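Local coordinates for cerato-platanin-like protein (Moniliophthora perniciosa, PDB 3SUL) that is of unknown function but, as a secreted fungal member of the cerato-platanin family, adopts a double-psi beta-barrel fold, at residues 42-47 / 75-81; 48-54 / 81-87; 62-68 / 109-115. All coordinates share one frame; numbering follows the deposited sequence.

Contact 1 (42-47 / 75-81); sequences VPSYVG and IHVVGVD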
loop_
_atom_site.group_PDB
_atom_site.type_symbol
_atom_site.label_atom_id
_atom_site.label_comp_id
_atom_site.label_asym_id
_atom_site.label_seq_id
_atom_site.Cartn_x
_atom_site.Cartn_y
_atom_site.Cartn_z
ATOM N N VAL A 42 -5.225 9.468 -3.873
ATOM C CA VAL A 42 -5.001 8.270 -4.700
ATOM C C VAL A 42 -6.231 7.424 -4.573
ATOM O O VAL A 42 -6.609 7.090 -3.455
ATOM C CB VAL A 42 -3.782 7.474 -4.229
ATOM C CG1 VAL A 42 -3.568 6.207 -5.069
ATOM C CG2 VAL A 42 -2.579 8.352 -4.183
ATOM N N PRO A 43 -6.736 6.928 -5.706
ATOM C CA PRO A 43 -7.988 6.182 -5.709
ATOM C C PRO A 43 -7.776 4.691 -5.423
ATOM O O PRO A 43 -8.247 3.798 -6.119
ATOM C CB PRO A 43 -8.555 6.516 -7.075
ATOM C CG PRO A 43 -7.328 6.605 -7.960
ATOM C CD PRO A 43 -6.369 7.354 -7.047
ATOM N N SER A 44 -6.964 4.450 -4.399
ATOM C CA SER A 44 -6.592 3.132 -4.043
ATOM C C SER A 44 -6.124 3.196 -2.625
ATOM O O SER A 44 -5.663 4.231 -2.150
ATOM C CB SER A 44 -5.424 2.677 -4.928
ATOM O OG SER A 44 -5.083 1.358 -4.649
ATOM N N TYR A 45 -6.097 2.053 -1.962
ATOM C CA TYR A 45 -5.351 1.941 -0.759
ATOM C C TYR A 45 -3.909 2.181 -1.143
ATOM O O TYR A 45 -3.451 1.828 -2.238
ATOM C CB TYR A 45 -5.421 0.523 -0.170
ATOM C CG TYR A 45 -6.797 0.077 0.240
ATOM C CD1 TYR A 45 -7.512 0.788 1.209
ATOM C CD2 TYR A 45 -7.348 -1.099 -0.257
ATOM C CE1 TYR A 45 -8.785 0.373 1.601
ATOM C CE2 TYR A 45 -8.647 -1.532 0.121
ATOM C CZ TYR A 45 -9.331 -0.768 1.089
ATOM O OH TYR A 45 -10.551 -1.206 1.502
ATOM N N VAL A 46 -3.199 2.765 -0.215
ATOM C CA VAL A 46 -1.754 2.970 -0.328
ATOM C C VAL A 46 -1.056 2.353 0.855
ATOM O O VAL A 46 -1.614 2.167 1.943
ATOM C CB VAL A 46 -1.351 4.447 -0.406
ATOM C CG1 VAL A 46 -1.979 5.102 -1.632
ATOM C CG2 VAL A 46 -1.810 5.193 0.939
ATOM N N GLY A 47 0.175 2.056 0.630
ATOM C CA GLY A 47 0.883 1.236 1.585
ATOM C C GLY A 47 2.354 1.321 1.372
ATOM O O GLY A 47 2.903 1.733 0.313
ATOM N N ILE A 75 -7.386 -7.100 -2.351
ATOM C CA ILE A 75 -7.353 -5.660 -2.463
ATOM C C ILE A 75 -6.224 -5.240 -3.392
ATOM O O ILE A 75 -5.391 -6.082 -3.782
ATOM C CB ILE A 75 -7.144 -4.987 -1.122
ATOM C CG1 ILE A 75 -5.846 -5.424 -0.487
ATOM C CG2 ILE A 75 -8.284 -5.379 -0.137
ATOM C CD1 ILE A 75 -5.334 -4.538 0.684
ATOM N N HIS A 76 -6.275 -3.965 -3.835
ATOM C CA HIS A 76 -5.181 -3.354 -4.558
ATOM C C HIS A 76 -4.520 -2.286 -3.714
ATOM O O HIS A 76 -5.170 -1.467 -3.070
ATOM C CB HIS A 76 -5.677 -2.801 -5.860
ATOM C CG HIS A 76 -6.081 -3.870 -6.820
ATOM N ND1 HIS A 76 -7.348 -4.426 -6.836
ATOM C CD2 HIS A 76 -5.381 -4.487 -7.805
ATOM C CE1 HIS A 76 -7.399 -5.341 -7.795
ATOM N NE2 HIS A 76 -6.214 -5.408 -8.388
ATOM N N VAL A 77 -3.221 -2.338 -3.644
ATOM C CA VAL A 77 -2.454 -1.371 -2.869
ATOM C C VAL A 77 -1.415 -0.723 -3.754
ATOM O O VAL A 77 -0.711 -1.388 -4.521
ATOM C CB VAL A 77 -1.835 -2.082 -1.612
ATOM C CG1 VAL A 77 -0.930 -1.103 -0.863
ATOM C CG2 VAL A 77 -3.008 -2.582 -0.729
ATOM N N VAL A 78 -1.288 0.599 -3.627
ATOM C CA VAL A 78 -0.245 1.332 -4.344
ATOM C C VAL A 78 0.889 1.481 -3.363
ATOM O O VAL A 78 0.701 1.975 -2.225
ATOM C CB VAL A 78 -0.688 2.702 -4.742
ATOM C CG1 VAL A 78 0.477 3.467 -5.447
ATOM C CG2 VAL A 78 -1.808 2.530 -5.705
ATOM N N GLY A 79 2.045 1.042 -3.815
ATOM C CA GLY A 79 3.281 1.092 -2.950
ATOM C C GLY A 79 3.743 2.551 -2.962
ATOM O O GLY A 79 3.920 3.149 -4.015
ATOM N N VAL A 80 3.890 3.151 -1.768
ATOM C CA VAL A 80 4.277 4.558 -1.746
ATOM C C VAL A 80 5.349 4.795 -0.716
ATOM O O VAL A 80 5.781 5.916 -0.566
ATOM C CB VAL A 80 3.097 5.481 -1.405
ATOM C CG1 VAL A 80 1.966 5.282 -2.395
ATOM C CG2 VAL A 80 2.564 5.216 -0.003
ATOM N N ASP A 81 5.715 3.759 0.040
ATOM C CA ASP A 81 6.716 3.977 1.076
ATOM C C ASP A 81 7.532 2.696 1.313
ATOM O O ASP A 81 7.197 1.628 0.873
ATOM C CB ASP A 81 6.089 4.494 2.383
ATOM C CG ASP A 81 7.113 5.230 3.242
ATOM O OD1 ASP A 81 8.236 5.460 2.723
ATOM O OD2 ASP A 81 6.774 5.549 4.375
HETATM O O HOH W 1 -7.560 -0.115 -3.522
#
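Val46 and Gly47 run parallel to Val78 and Gly79, the axes of the short strands 45-47 and 75-80 coming within 4.3 Å at 44° to each other. This twisted parallel pair belongs to the double-psi beta barrel of the family. Three backbone bonds define the register: Val78 N to Tyr45 O (2.8 Å), Gly47 N to Val78 O, and Val80 N to Gly47 O (2.7 Å). The second is the most bent of the three, at 139°, and Asp81 N adds a weak bond to Gly47 O. Tyr45 O is gripped twice, because Ser44 OG also donates to it at 2.9 Å. That hydroxyl stands anti to its own nitrogen (chi1 -177°), which turns it toward the carbonyl that follows, with Val78 CG2 close by.

On the face carrying Tyr45 and Val77, the tyrosine ring crosses Ile75 at about a right angle, CE2 lying 3.9 Å from Ile75 CG2, while His76 O meets the ring edge near its plane. The phenol OH is hydrogen-bonded to Asp96 of helix 91-98, which also packs on Ile75 and so roofs this end of the pair. Farther along, Val77 CG1 approaches the bare backbone of Gly47, 3.7 Å from its N, on the side where a beta carbon would stand. On the face of Val46 and Val78 the valines pack together: Val80 CG1 rests 4.0 Å from Val46 CB, and Val42 reaches Val78 with CG1. Where the strands begin to part, one water accepts from Tyr45 N and donates to His76 O at 2.8 Å.

Contact 2 (48-54 / 81-87); sequences AVDTITG and DVAGNGF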
loop_
_atom_site.group_PDB
_atom_site.type_symbol
_atom_site.label_atom_id
_atom_site.label_comp_id
_atom_site.label_asym_id
_atom_site.label_seq_id
_atom_site.Cartn_x
_atom_site.Cartn_y
_atom_site.Cartn_z
ATOM N N ALA A 48 3.077 0.864 2.406
ATOM C CA ALA A 48 4.453 0.631 2.212
ATOM C C ALA A 48 4.648 -0.825 1.763
ATOM O O ALA A 48 3.892 -1.752 2.145
ATOM C CB ALA A 48 5.288 0.926 3.496
ATOM N N VAL A 49 5.657 -0.973 0.952
ATOM C CA VAL A 49 6.037 -2.281 0.417
ATOM C C VAL A 49 7.517 -2.456 0.427
ATOM O O VAL A 49 8.296 -1.525 0.221
ATOM C CB VAL A 49 5.438 -2.527 -1.006
ATOM C CG1 VAL A 49 5.975 -1.569 -2.019
ATOM C CG2 VAL A 49 5.676 -3.947 -1.490
ATOM N N ASP A 50 7.944 -3.693 0.653
ATOM C CA ASP A 50 9.377 -3.882 0.784
ATOM C C ASP A 50 10.130 -3.804 -0.539
ATOM O O ASP A 50 11.353 -3.858 -0.563
ATOM C CB ASP A 50 9.689 -5.144 1.593
ATOM C CG ASP A 50 9.120 -6.426 0.964
ATOM O OD1 ASP A 50 8.845 -6.455 -0.268
ATOM O OD2 ASP A 50 9.019 -7.401 1.762
ATOM N N THR A 51 9.411 -3.652 -1.648
ATOM C CA THR A 51 10.026 -3.386 -2.970
ATOM C C THR A 51 10.515 -1.929 -3.123
ATOM O O THR A 51 11.241 -1.584 -4.057
ATOM C CB THR A 51 9.030 -3.614 -4.140
ATOM O OG1 THR A 51 7.805 -2.934 -3.849
ATOM C CG2 THR A 51 8.695 -5.047 -4.299
ATOM N N ILE A 52 10.027 -1.080 -2.237
ATOM C CA ILE A 52 10.448 0.296 -2.158
ATOM C C ILE A 52 11.468 0.385 -1.058
ATOM O O ILE A 52 11.176 0.125 0.146
ATOM C CB ILE A 52 9.233 1.230 -1.891
ATOM C CG1 ILE A 52 8.312 1.152 -3.102
ATOM C CG2 ILE A 52 9.641 2.713 -1.545
ATOM C CD1 ILE A 52 6.959 1.748 -2.785
ATOM N N THR A 53 12.641 0.807 -1.482
ATOM C CA THR A 53 13.842 0.816 -0.604
ATOM C C THR A 53 14.257 2.190 -0.229
ATOM O O THR A 53 14.908 2.371 0.795
ATOM C CB THR A 53 15.109 -0.001 -1.201
ATOM O OG1 THR A 53 15.595 0.541 -2.429
ATOM C CG2 THR A 53 14.733 -1.451 -1.428
ATOM N N GLY A 54 13.898 3.171 -1.060
ATOM C CA GLY A 54 14.143 4.551 -0.707
ATOM C C GLY A 54 13.502 5.526 -1.684
ATOM O O GLY A 54 12.742 5.142 -2.607
ATOM N N ASP A 81 5.715 3.759 0.040
ATOM C CA ASP A 81 6.716 3.977 1.076
ATOM C C ASP A 81 7.532 2.696 1.313
ATOM O O ASP A 81 7.197 1.628 0.873
ATOM C CB ASP A 81 6.089 4.494 2.383
ATOM C CG ASP A 81 7.113 5.230 3.242
ATOM O OD1 ASP A 81 8.236 5.460 2.723
ATOM O OD2 ASP A 81 6.774 5.549 4.375
ATOM N N VAL A 82 8.612 2.838 2.039
ATOM C CA VAL A 82 9.482 1.712 2.367
ATOM C C VAL A 82 8.811 0.868 3.438
ATOM O O VAL A 82 8.347 1.375 4.480
ATOM C CB VAL A 82 10.823 2.282 2.883
ATOM C CG1 VAL A 82 11.786 1.107 3.322
ATOM C CG2 VAL A 82 11.472 3.081 1.806
ATOM N N ALA A 83 8.703 -0.451 3.187
ATOM C CA ALA A 83 8.374 -1.358 4.305
ATOM C C ALA A 83 9.585 -2.233 4.481
ATOM O O ALA A 83 10.300 -2.494 3.508
ATOM C CB ALA A 83 7.149 -2.200 4.059
ATOM N N GLY A 84 9.826 -2.622 5.730
ATOM C CA GLY A 84 10.905 -3.571 6.036
ATOM C C GLY A 84 10.557 -4.947 5.516
ATOM O O GLY A 84 11.344 -5.614 4.811
ATOM N N ASN A 85 9.337 -5.360 5.837
ATOM C CA ASN A 85 8.927 -6.682 5.471
ATOM C C ASN A 85 7.478 -6.715 5.036
ATOM O O ASN A 85 6.511 -6.394 5.814
ATOM C CB ASN A 85 9.237 -7.676 6.628
ATOM C CG ASN A 85 8.959 -9.107 6.250
ATOM O OD1 ASN A 85 9.364 -9.569 5.185
ATOM N ND2 ASN A 85 8.258 -9.823 7.128
ATOM N N GLY A 86 7.333 -7.076 3.781
ATOM C CA GLY A 86 6.003 -7.329 3.234
ATOM C C GLY A 86 5.323 -5.996 2.947
ATOM O O GLY A 86 5.888 -5.145 2.317
ATOM N N PHE A 87 4.127 -5.847 3.495
ATOM C CA PHE A 87 3.325 -4.634 3.317
ATOM C C PHE A 87 2.874 -4.079 4.646
ATOM O O PHE A 87 2.557 -4.812 5.599
ATOM C CB PHE A 87 2.035 -4.969 2.555
ATOM C CG PHE A 87 2.238 -5.338 1.106
ATOM C CD1 PHE A 87 2.372 -4.353 0.117
ATOM C CD2 PHE A 87 2.254 -6.666 0.711
ATOM C CE1 PHE A 87 2.549 -4.658 -1.273
ATOM C CE2 PHE A 87 2.413 -6.982 -0.687
ATOM C CZ PHE A 87 2.604 -5.985 -1.656
#
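Ala48 pairs in parallel with Asp81 while Val49 forms an antiparallel, non-hydrogen-bonded pair with Phe87, placing the end of strand 45-49 between both limbs of the 81-87 loop. Val49 N donates to Asp81 O at 3.0 Å. Val49 O has two donors on opposite faces of its plane: Ala83 N, 3.2 Å away and 80° out of that plane, and Ile52 N, which closes the type I turn 49-52.

Ala48 and Ala83 meet methyl to methyl, CB to CB 3.7 Å. Val49 and Phe87 lie side by side and point the same way, Val49 CG2 against Phe87 CE1; the ring also meets Tyr64 of strand 63-68 edge-to-face. At the last residue of the turn, Ile52 CG2 touches Val82 CG2 at 3.8 Å.

Asp50 carries the polar link. Its CG sits between the backbone N and the carbonyl carbon (chi1 60°), bringing OD2 to Gly86 N at 2.7 Å; the amide approaches from above the carboxylate plane. Gly86 has a positive phi of 78°, favourable to glycine, and its O takes a weak bond from Asp50 N. Receiving and giving at the same residue, Asp50 probably fixes the returning limb of the loop, and the amide is likely to stabilise the carboxylate's negative charge.

Contact 3 (62-68 / 109-115); sequences TCYQITW and DVTATLV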
loop_
_atom_site.group_PDB
_atom_site.type_symbol
_atom_site.label_atom_id
_atom_site.label_comp_id
_atom_site.label_asym_id
_atom_site.label_seq_id
_atom_site.Cartn_x
_atom_site.Cartn_y
_atom_site.Cartn_z
ATOM N N THR A 62 3.785 1.704 -7.706
ATOM C CA THR A 62 3.361 0.435 -8.323
ATOM C C THR A 62 2.169 -0.104 -7.599
ATOM O O THR A 62 1.908 0.184 -6.453
ATOM C CB THR A 62 4.498 -0.605 -8.287
ATOM O OG1 THR A 62 5.108 -0.630 -6.996
ATOM C CG2 THR A 62 5.440 -0.197 -9.311
ATOM N N CYS A 63 1.503 -0.984 -8.280
ATOM C CA CYS A 63 0.209 -1.491 -7.825
ATOM C C CYS A 63 0.297 -3.016 -7.514
ATOM O O CYS A 63 0.760 -3.803 -8.347
ATOM C CB CYS A 63 -0.748 -1.185 -8.908
ATOM S SG CYS A 63 -2.441 -1.799 -8.630
ATOM N N TYR A 64 -0.191 -3.392 -6.356
ATOM C CA TYR A 64 -0.136 -4.792 -5.966
ATOM C C TYR A 64 -1.530 -5.299 -5.756
ATOM O O TYR A 64 -2.383 -4.622 -5.129
ATOM C CB TYR A 64 0.655 -5.011 -4.690
ATOM C CG TYR A 64 2.064 -4.607 -4.964
ATOM C CD1 TYR A 64 3.059 -5.551 -5.367
ATOM C CD2 TYR A 64 2.397 -3.269 -4.887
ATOM C CE1 TYR A 64 4.367 -5.117 -5.650
ATOM C CE2 TYR A 64 3.667 -2.845 -5.169
ATOM C CZ TYR A 64 4.653 -3.749 -5.541
ATOM O OH TYR A 64 5.919 -3.191 -5.803
ATOM N N GLN A 65 -1.784 -6.452 -6.345
ATOM C CA GLN A 65 -3.045 -7.075 -6.065
ATOM C C GLN A 65 -2.696 -8.034 -4.953
ATOM O O GLN A 65 -1.826 -8.903 -5.125
ATOM C CB GLN A 65 -3.499 -7.707 -7.366
ATOM C CG GLN A 65 -4.659 -8.559 -7.219
ATOM C CD GLN A 65 -4.714 -9.608 -8.342
ATOM O OE1 GLN A 65 -4.940 -9.270 -9.480
ATOM N NE2 GLN A 65 -4.445 -10.868 -8.006
ATOM N N ILE A 66 -3.359 -7.873 -3.786
ATOM C CA ILE A 66 -3.003 -8.611 -2.559
ATOM C C ILE A 66 -4.188 -9.411 -2.094
ATOM O O ILE A 66 -5.269 -8.872 -1.935
ATOM C CB ILE A 66 -2.659 -7.697 -1.432
ATOM C CG1 ILE A 66 -1.590 -6.693 -1.866
ATOM C CG2 ILE A 66 -2.351 -8.536 -0.143
ATOM C CD1 ILE A 66 -1.078 -5.785 -0.742
ATOM N N THR A 67 -3.960 -10.688 -1.807
ATOM C CA THR A 67 -5.020 -11.612 -1.402
ATOM C C THR A 67 -4.696 -12.303 -0.073
ATOM O O THR A 67 -3.583 -12.636 0.176
ATOM C CB THR A 67 -5.290 -12.669 -2.521
ATOM O OG1 THR A 67 -5.527 -12.012 -3.778
ATOM C CG2 THR A 67 -6.429 -13.622 -2.114
ATOM N N TRP A 68 -5.699 -12.429 0.781
ATOM C CA TRP A 68 -5.548 -13.147 2.004
ATOM C C TRP A 68 -6.308 -14.427 1.914
ATOM O O TRP A 68 -7.538 -14.395 1.722
ATOM C CB TRP A 68 -6.161 -12.361 3.148
ATOM C CG TRP A 68 -5.812 -12.959 4.457
ATOM C CD1 TRP A 68 -4.609 -13.433 4.796
ATOM C CD2 TRP A 68 -6.675 -13.176 5.573
ATOM N NE1 TRP A 68 -4.636 -13.904 6.069
ATOM C CE2 TRP A 68 -5.900 -13.769 6.571
ATOM C CE3 TRP A 68 -8.030 -12.933 5.821
ATOM C CZ2 TRP A 68 -6.420 -14.121 7.818
ATOM C CZ3 TRP A 68 -8.557 -13.282 7.067
ATOM C CH2 TRP A 68 -7.750 -13.881 8.040
ATOM N N ASP A 109 -0.418 -13.284 6.982
ATOM C CA ASP A 109 0.390 -13.567 5.784
ATOM C C ASP A 109 -0.534 -13.521 4.575
ATOM O O ASP A 109 -1.666 -14.061 4.601
ATOM C CB ASP A 109 1.044 -14.949 5.841
ATOM C CG ASP A 109 2.460 -14.897 6.429
ATOM O OD1 ASP A 109 3.453 -15.145 5.679
ATOM O OD2 ASP A 109 2.574 -14.585 7.635
ATOM N N VAL A 110 -0.061 -12.879 3.517
ATOM C CA VAL A 110 -0.919 -12.636 2.355
ATOM C C VAL A 110 -0.083 -12.990 1.167
ATOM O O VAL A 110 1.096 -13.238 1.292
ATOM C CB VAL A 110 -1.358 -11.151 2.159
ATOM C CG1 VAL A 110 -2.195 -10.595 3.341
ATOM C CG2 VAL A 110 -0.161 -10.273 1.707
ATOM N N THR A 111 -0.741 -13.047 0.019
ATOM C CA THR A 111 -0.161 -13.311 -1.257
ATOM C C THR A 111 -0.351 -12.060 -2.112
ATOM O O THR A 111 -1.413 -11.490 -2.096
ATOM C CB THR A 111 -0.777 -14.634 -1.825
ATOM O OG1 THR A 111 -0.302 -14.887 -3.137
ATOM C CG2 THR A 111 -2.290 -14.605 -1.816
ATOM N N ALA A 112 0.664 -11.621 -2.848
ATOM C CA ALA A 112 0.620 -10.383 -3.626
ATOM C C ALA A 112 1.293 -10.501 -4.967
ATOM O O ALA A 112 2.287 -11.228 -5.083
ATOM C CB ALA A 112 1.251 -9.225 -2.872
ATOM N N THR A 113 0.777 -9.757 -5.951
ATOM C CA THR A 113 1.165 -9.749 -7.342
ATOM C C THR A 113 1.197 -8.355 -7.879
ATOM O O THR A 113 0.240 -7.612 -7.776
ATOM C CB THR A 113 0.184 -10.616 -8.208
ATOM O OG1 THR A 113 0.362 -11.952 -7.781
ATOM C CG2 THR A 113 0.428 -10.473 -9.752
ATOM N N LEU A 114 2.323 -7.995 -8.484
ATOM C CA LEU A 114 2.437 -6.726 -9.159
ATOM C C LEU A 114 1.563 -6.749 -10.388
ATOM O O LEU A 114 1.586 -7.721 -11.143
ATOM C CB LEU A 114 3.924 -6.506 -9.614
ATOM C CG LEU A 114 4.197 -5.214 -10.361
ATOM C CD1 LEU A 114 4.106 -4.120 -9.361
ATOM C CD2 LEU A 114 5.653 -5.214 -10.981
ATOM N N VAL A 115 0.749 -5.708 -10.581
ATOM C CA VAL A 115 -0.186 -5.641 -11.681
ATOM C C VAL A 115 -0.120 -4.249 -12.248
ATOM O O VAL A 115 0.490 -3.346 -11.642
ATOM C CB VAL A 115 -1.639 -6.036 -11.212
ATOM C CG1 VAL A 115 -1.629 -7.454 -10.611
ATOM C CG2 VAL A 115 -2.187 -4.958 -10.212
HETATM O O HOH W 2 2.241 -1.590 -10.886
HETATM O O HOH W 3 -2.876 -15.268 8.230
#
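Tyr64 presents one ring face to Leu114, whose CD1 stands 4.2 Å from the ring centroid and 26° off its normal, a CH-pi contact between antiparallel strands of the double-psi barrel. With CG anti to the backbone N (chi1 179°), the leucine carries CD1 over the ring and against Thr62 CB. The phenol end is tied to Thr51 OG1, so an alanine in place of Tyr64 would probably leave Leu114 CD1 without its aromatic surface and Thr51 without that hydroxyl partner.

Farther along, Ile66 and Val110 are pressed tightly together, CG2 to CG2 3.4 Å, under Leu97 of helix 91-98. The other face has Val115 CG2 at 3.5 Å from Cys63 SG, whose disulfide leads to Cys120. At the far end, Asp109 O lies in the Trp68 ring plane, 3.0 Å from CD1 at the edge; NE1 instead donates to a water.

Five backbone bonds underlie this, the strand directions 154° apart; each of the Gln65-Thr113 and Thr67-Thr111 pairs exchanges two N-H to O bonds. The chemistry implies a ladder locked by its backbone, with Tyr64 and Ile66 buried, Leu114 at the exposed margin, and a disulfide tethering the other face.

In the fold
From the N terminus, 42-47 and then 48-54 come first, followed by 62-68, 75-81, 81-87 and 109-115. Contact 1 closes a loop that contains strand 63-68, and contact 2 carries the same strand 45-49 on to its end, sharing Asp81 with contact 1. Contact 3 starts within the loops of both and ends beyond them, so every pair of contacts crosses, an interleaving in keeping with the double-psi fold. Strand 73-80 sits between 45-49 and 63-68 in the sheet: Ile75 O and Val77 O probably accept from Ile66 N and Tyr64 N. Contacts 2 and 3 meet where Phe87 packs against Ala112 and Ile66; contacts 1 and 2 also touch through Ile52 CD1 and Gly79.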